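Local coordinates for protein glucosamine-6-phosphate deaminase (Bacillus subtilis, PDB 2BKX) that belongs to the glucosamine-6-phosphate isomerase/6-phosphogluconolactonase family, has a Rossmann-like alpha/beta fold and binds fructose -6-phosphate, at residues L34-T39 with N65-A70; I139-P144 with K177-M182. All coordinates share one frame; numbering follows the deposited sequence.

Interaction 1 (L34-T39 with N65-A70). With F6R (fructose -6-phosphate), chain C.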
loop_
_atom_site.group_PDB
_atom_site.type_symbol
_atom_site.label_atom_id
_atom_site.label_comp_id
_atom_site.label_asym_id
_atom_site.label_seq_id
_atom_site.Cartn_x
_atom_site.Cartn_y
_atom_site.Cartn_z
ATOM N N LEU A 34 4.914 0.637 -2.321
ATOM C CA LEU A 34 4.671 1.139 -0.982
ATOM C C LEU A 34 3.223 1.599 -0.837
ATOM O O LEU A 34 2.528 1.852 -1.816
ATOM C CB LEU A 34 5.643 2.287 -0.670
ATOM C CG LEU A 34 7.120 1.846 -0.647
ATOM C CD1 LEU A 34 7.970 3.093 -0.367
ATOM C CD2 LEU A 34 7.405 0.765 0.387
ATOM N N ALA A 35 2.811 1.696 0.422
ATOM C CA ALA A 35 1.446 2.014 0.813
ATOM C C ALA A 35 1.424 3.128 1.851
ATOM O O ALA A 35 2.395 3.329 2.590
ATOM C CB ALA A 35 0.803 0.787 1.432
ATOM N N THR A 36 0.321 3.867 1.903
ATOM C CA THR A 36 0.097 4.864 2.933
ATOM C C THR A 36 -0.975 4.364 3.897
ATOM O O THR A 36 -1.258 3.160 3.953
ATOM C CB THR A 36 -0.257 6.205 2.337
ATOM O OG1 THR A 36 -1.504 6.042 1.648
ATOM C CG2 THR A 36 0.805 6.712 1.387
ATOM N N GLY A 37 -1.544 5.278 4.668
ATOM C CA GLY A 37 -2.527 4.918 5.685
ATOM C C GLY A 37 -1.939 4.677 7.070
ATOM O O GLY A 37 -0.749 4.818 7.320
ATOM N N GLY A 38 -2.803 4.329 8.010
ATOM C CA GLY A 38 -2.347 4.099 9.365
ATOM C C GLY A 38 -1.544 2.824 9.501
ATOM O O GLY A 38 -0.609 2.738 10.301
ATOM N N THR A 39 -1.886 1.781 8.744
ATOM C CA THR A 39 -1.296 0.499 9.023
ATOM C C THR A 39 0.239 0.444 8.906
ATOM O O THR A 39 0.869 -0.123 9.779
ATOM C CB THR A 39 -1.943 -0.606 8.149
ATOM O OG1 THR A 39 -3.368 -0.588 8.226
ATOM C CG2 THR A 39 -1.501 -1.969 8.654
ATOM N N ASN A 65 4.346 4.029 -5.387
ATOM C CA ASN A 65 3.253 3.994 -4.444
ATOM C C ASN A 65 1.959 3.526 -5.108
ATOM O O ASN A 65 1.741 3.725 -6.308
ATOM C CB ASN A 65 3.043 5.359 -3.778
ATOM C CG ASN A 65 3.663 5.428 -2.418
ATOM O OD1 ASN A 65 2.935 5.381 -1.369
ATOM N ND2 ASN A 65 4.956 5.470 -2.378
ATOM N N LEU A 66 1.091 2.937 -4.303
ATOM C CA LEU A 66 -0.190 2.437 -4.776
ATOM C C LEU A 66 -1.095 3.498 -5.336
ATOM O O LEU A 66 -1.800 3.273 -6.320
ATOM C CB LEU A 66 -0.938 1.730 -3.637
ATOM C CG LEU A 66 -0.421 0.380 -3.199
ATOM C CD1 LEU A 66 -1.025 -0.044 -1.864
ATOM C CD2 LEU A 66 -0.737 -0.675 -4.235
ATOM N N ASP A 67 -1.152 4.640 -4.662
ATOM C CA ASP A 67 -2.274 5.533 -4.900
ATOM C C ASP A 67 -2.025 6.968 -4.509
ATOM O O ASP A 67 -1.054 7.297 -3.822
ATOM C CB ASP A 67 -3.569 4.981 -4.249
ATOM C CG ASP A 67 -3.407 4.417 -2.906
ATOM O OD1 ASP A 67 -4.150 3.425 -2.708
ATOM O OD2 ASP A 67 -2.614 4.909 -2.047
ATOM N N GLU A 68 -2.908 7.846 -4.984
ATOM C CA GLU A 68 -2.908 9.263 -4.622
ATOM C C GLU A 68 -4.306 9.784 -4.813
ATOM O O GLU A 68 -5.051 9.307 -5.681
ATOM C CB GLU A 68 -1.934 10.060 -5.469
ATOM C CG GLU A 68 -1.882 11.569 -5.228
ATOM C CD GLU A 68 -1.486 11.964 -3.810
ATOM O OE1 GLU A 68 -2.265 11.722 -2.861
ATOM O OE2 GLU A 68 -0.348 12.492 -3.650
ATOM N N TYR A 69 -4.705 10.728 -3.974
ATOM C CA TYR A 69 -6.028 11.315 -4.106
ATOM C C TYR A 69 -6.069 12.248 -5.334
ATOM O O TYR A 69 -5.117 12.972 -5.630
ATOM C CB TYR A 69 -6.380 12.137 -2.884
ATOM C CG TYR A 69 -6.733 11.376 -1.634
ATOM C CD1 TYR A 69 -5.925 11.448 -0.508
ATOM C CD2 TYR A 69 -7.883 10.606 -1.548
ATOM C CE1 TYR A 69 -6.251 10.764 0.659
ATOM C CE2 TYR A 69 -8.227 9.923 -0.398
ATOM C CZ TYR A 69 -7.433 10.033 0.711
ATOM O OH TYR A 69 -7.828 9.368 1.840
ATOM N N ALA A 70 -7.205 12.253 -6.029
ATOM C CA ALA A 70 -7.399 13.172 -7.150
ATOM C C ALA A 70 -7.661 14.562 -6.652
ATOM O O ALA A 70 -8.441 14.781 -5.749
ATOM C CB ALA A 70 -8.562 12.723 -8.040
HETATM C C1 F6R C . -2.690 2.405 0.991
HETATM C C2 F6R C . -3.958 1.941 0.300
HETATM C C3 F6R C . -5.270 1.566 1.002
HETATM C C4 F6R C . -5.115 1.322 2.517
HETATM C C5 F6R C . -6.410 0.920 3.204
HETATM C C6 F6R C . -6.217 0.743 4.706
HETATM O O1 F6R C . -1.786 3.058 0.079
HETATM O O2 F6R C . -3.899 1.815 -0.903
HETATM O O3 F6R C . -5.737 0.345 0.457
HETATM O O4 F6R C . -4.146 0.296 2.705
HETATM O O5 F6R C . -7.457 1.846 2.945
HETATM O O6 F6R C . -5.902 2.021 5.279
HETATM P P F6R C . -5.412 2.092 6.795
HETATM O O1P F6R C . -4.043 1.471 6.835
HETATM O O2P F6R C . -6.398 1.278 7.589
HETATM O O3P F6R C . -5.382 3.539 7.169
HETATM O O HOH W 1 -4.355 4.659 0.953
#

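Interaction 2 (I139-P144 with K177-M182). With F6R (fructose -6-phosphate), chain C.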
loop_
_atom_site.group_PDB
_atom_site.type_symbol
_atom_site.label_atom_id
_atom_site.label_comp_id
_atom_site.label_asym_id
_atom_site.label_seq_id
_atom_site.Cartn_x
_atom_site.Cartn_y
_atom_site.Cartn_z
ATOM N N ILE A 139 -7.887 -3.226 -1.939
ATOM C CA ILE A 139 -6.419 -3.157 -1.981
ATOM C C ILE A 139 -6.076 -2.028 -2.942
ATOM O O ILE A 139 -6.741 -1.837 -3.942
ATOM C CB ILE A 139 -5.731 -4.494 -2.319
ATOM C CG1 ILE A 139 -6.239 -5.073 -3.626
ATOM C CG2 ILE A 139 -5.928 -5.476 -1.165
ATOM C CD1 ILE A 139 -5.470 -6.311 -4.136
ATOM N N GLY A 140 -5.072 -1.250 -2.615
ATOM C CA GLY A 140 -4.985 0.087 -3.182
ATOM C C GLY A 140 -6.326 0.787 -2.973
ATOM O O GLY A 140 -6.925 0.644 -1.914
ATOM N N PHE A 141 -6.819 1.480 -3.993
ATOM C CA PHE A 141 -8.217 1.943 -3.975
ATOM C C PHE A 141 -9.069 1.203 -5.000
ATOM O O PHE A 141 -10.035 1.750 -5.588
ATOM C CB PHE A 141 -8.332 3.456 -4.125
ATOM C CG PHE A 141 -7.933 4.245 -2.894
ATOM C CD1 PHE A 141 -7.251 5.416 -3.075
ATOM C CD2 PHE A 141 -8.302 3.867 -1.595
ATOM C CE1 PHE A 141 -6.941 6.248 -1.977
ATOM C CE2 PHE A 141 -7.956 4.683 -0.496
ATOM C CZ PHE A 141 -7.296 5.864 -0.699
ATOM N N ASN A 142 -8.729 -0.069 -5.200
ATOM C CA ASN A 142 -9.558 -0.981 -5.994
ATOM C C ASN A 142 -10.715 -1.464 -5.152
ATOM O O ASN A 142 -10.523 -2.332 -4.300
ATOM C CB ASN A 142 -8.724 -2.152 -6.509
ATOM C CG ASN A 142 -7.605 -1.699 -7.388
ATOM O OD1 ASN A 142 -7.828 -1.365 -8.563
ATOM N ND2 ASN A 142 -6.395 -1.724 -6.865
ATOM N N GLU A 143 -11.876 -0.817 -5.337
ATOM C CA GLU A 143 -13.046 -1.093 -4.517
ATOM C C GLU A 143 -13.769 -2.337 -5.008
ATOM O O GLU A 143 -13.540 -2.807 -6.128
ATOM C CB GLU A 143 -13.993 0.097 -4.522
ATOM C CG GLU A 143 -13.389 1.409 -4.007
ATOM C CD GLU A 143 -13.299 1.571 -2.513
ATOM O OE1 GLU A 143 -13.197 0.568 -1.780
ATOM O OE2 GLU A 143 -13.356 2.726 -2.009
ATOM N N PRO A 144 -14.682 -2.878 -4.185
ATOM C CA PRO A 144 -15.471 -4.015 -4.647
ATOM C C PRO A 144 -16.084 -3.819 -6.010
ATOM O O PRO A 144 -16.582 -2.736 -6.341
ATOM C CB PRO A 144 -16.523 -4.136 -3.547
ATOM C CG PRO A 144 -15.824 -3.655 -2.323
ATOM C CD PRO A 144 -14.986 -2.521 -2.790
ATOM N N LYS A 177 -13.331 12.734 -3.361
ATOM C CA LYS A 177 -14.254 11.766 -3.919
ATOM C C LYS A 177 -13.599 10.762 -4.860
ATOM O O LYS A 177 -14.148 9.704 -5.092
ATOM C CB LYS A 177 -15.389 12.482 -4.625
ATOM C CG LYS A 177 -16.345 13.163 -3.620
ATOM C CD LYS A 177 -17.457 13.917 -4.263
ATOM C CE LYS A 177 -18.373 14.398 -3.180
ATOM N NZ LYS A 177 -19.165 13.276 -2.590
ATOM N N LYS A 178 -12.448 11.134 -5.414
ATOM C CA LYS A 178 -11.777 10.270 -6.381
ATOM C C LYS A 178 -10.305 10.089 -6.063
ATOM O O LYS A 178 -9.725 10.860 -5.309
ATOM C CB LYS A 178 -11.927 10.823 -7.815
ATOM C CG LYS A 178 -13.407 10.992 -8.275
ATOM C CD LYS A 178 -13.508 11.486 -9.701
ATOM C CE LYS A 178 -14.869 11.242 -10.272
ATOM N NZ LYS A 178 -14.897 11.546 -11.735
ATOM N N ALA A 179 -9.713 9.096 -6.712
ATOM C CA ALA A 179 -8.318 8.790 -6.529
ATOM C C ALA A 179 -7.752 8.127 -7.765
ATOM O O ALA A 179 -8.486 7.687 -8.637
ATOM C CB ALA A 179 -8.144 7.902 -5.320
ATOM N N LEU A 180 -6.429 8.061 -7.824
ATOM C CA LEU A 180 -5.669 7.300 -8.809
ATOM C C LEU A 180 -5.046 6.113 -8.082
ATOM O O LEU A 180 -4.466 6.296 -7.015
ATOM C CB LEU A 180 -4.539 8.160 -9.371
ATOM C CG LEU A 180 -4.971 9.287 -10.292
ATOM C CD1 LEU A 180 -5.762 10.363 -9.576
ATOM C CD2 LEU A 180 -3.727 9.890 -10.931
ATOM N N THR A 181 -5.203 4.901 -8.615
ATOM C CA THR A 181 -4.670 3.710 -7.952
ATOM C C THR A 181 -4.096 2.717 -8.962
ATOM O O THR A 181 -4.634 2.514 -10.044
ATOM C CB THR A 181 -5.772 3.008 -7.129
ATOM O OG1 THR A 181 -5.204 1.925 -6.375
ATOM C CG2 THR A 181 -6.924 2.537 -7.942
ATOM N N MET A 182 -2.997 2.113 -8.569
ATOM C CA MET A 182 -2.515 0.893 -9.220
ATOM C C MET A 182 -3.669 -0.069 -9.257
ATOM O O MET A 182 -4.458 -0.126 -8.300
ATOM C CB MET A 182 -1.447 0.252 -8.391
ATOM C CG MET A 182 -0.171 0.837 -8.527
ATOM S SD MET A 182 0.967 -0.240 -7.549
ATOM C CE MET A 182 1.774 0.965 -7.623
HETATM C C1 F6R C . -2.690 2.405 0.991
HETATM C C2 F6R C . -3.958 1.941 0.300
HETATM C C3 F6R C . -5.270 1.566 1.002
HETATM C C4 F6R C . -5.115 1.322 2.517
HETATM C C5 F6R C . -6.410 0.920 3.204
HETATM C C6 F6R C . -6.217 0.743 4.706
HETATM O O1 F6R C . -1.786 3.058 0.079
HETATM O O2 F6R C . -3.899 1.815 -0.903
HETATM O O3 F6R C . -5.737 0.345 0.457
HETATM O O4 F6R C . -4.146 0.296 2.705
HETATM O O5 F6R C . -7.457 1.846 2.945
HETATM O O6 F6R C . -5.902 2.021 5.279
HETATM P P F6R C . -5.412 2.092 6.795
HETATM O O1P F6R C . -4.043 1.471 6.835
HETATM O O2P F6R C . -6.398 1.278 7.589
HETATM O O3P F6R C . -5.382 3.539 7.169
#

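Interaction 1 (L34-T39 with N65-A70)
L34 O draws two groups from the neighbouring strand: it accepts a hydrogen bond from L66 N at 3.1 Å, the N-H coming in nearly in line with the carbonyl (170° at O), and a CA-H contact from N65 CA at 3.5 Å. This is where the parallel pairing ends, and beyond it the two backbones diverge around the ligand. The N65 side chain lies on the same face of the sheet as L34 and turns its carboxamide to the other segment: ND2 rests against L34 CB, while OD1 lies 3.7 Å from T36 CG2, the side chains of T36 and N65 crossing at about a right angle. A35 CB packs on L66 CD1. Past these, the contact runs through F6R. T36 N donates to F6R O1 at 2.9 Å in an almost straight bond (166°). In the given one of its two conformers D67, its CG between the backbone N and the carbonyl carbon (chi1 42°), accepts from the same O1 through OD2. Further along, G38 N reaches O3P at 2.8 Å, and O1P takes both T39 N and, at 2.6 Å, T39 OG1. This phosphate-binding loop lies between strand 31-34 and helix 41-53, with L34 and L66 packed on strand 128-131 and T36, N65 and D67 touching helix 80-89.

Interaction 2 (I139-P144 with K177-M182)
F141 and T181 meet where a tight turn, I139 to N142 with G140 and F141 at its corners, closed by N142 N to I139 O, sits against strand 178-181 of this Rossmann-like domain. The tight part is a small polar network. T181 OG1 accepts F141 N at 2.9 Å in a practically straight bond (174°). Its hydroxyl stands anti to the backbone N (chi1 -174°), and it donates a hydrogen bond to M182 O. That carbonyl has a second donor, N142 ND2, at 2.9 Å and in the carbonyl plane. The same ND2 also bonds I139 O within the turn, where N142 N arrives from the opposite face of the peptide, so one amide nitrogen ties the turn both to itself and to the strand end. G140, with positive phi and no CB, lets T181 OG1 come within 3.7 Å of its CA.

Farther back along the strand the contact is apolar and thinner. The F141 ring meets A179 CB obliquely, CD1 at 3.5 Å and CE1 at 3.9 Å, and its other neighbours include V155, T161 and N165. Toward solvent the contact ends: K177 and K178 are exposed, and the CB of K178 points away from the turn. E143, next after N142, bonds H138 ND1 through OE1, a second-shell link to the pocket, since H138 NE2 holds F6R. The turn itself also faces the ligand: G140 O accepts the hydrogen bond from F6R O3 at 2.7 Å.

In the fold
From the N terminus, strand 31-34 runs into the phosphate-binding loop, helix 41-53 follows, and the chain returns on the parallel strand 62-69; interaction 1 closes this beta-alpha-beta crossover. After strand 128-131 comes the loop 139-144, which opens with the turn, then strand 153-156 and helix 159-165, before strand 178-181 brings the chain back to close interaction 2. The two loops are in series, neither nested nor crossed. They are joined within the sheet instead: strands 62-69 and 178-181 are antiparallel neighbours, with probable hydrogen bonds L66 O to M182 N and E68 O to L180 N. F6R lies against both contacts, bridging the turn and the phosphate loop.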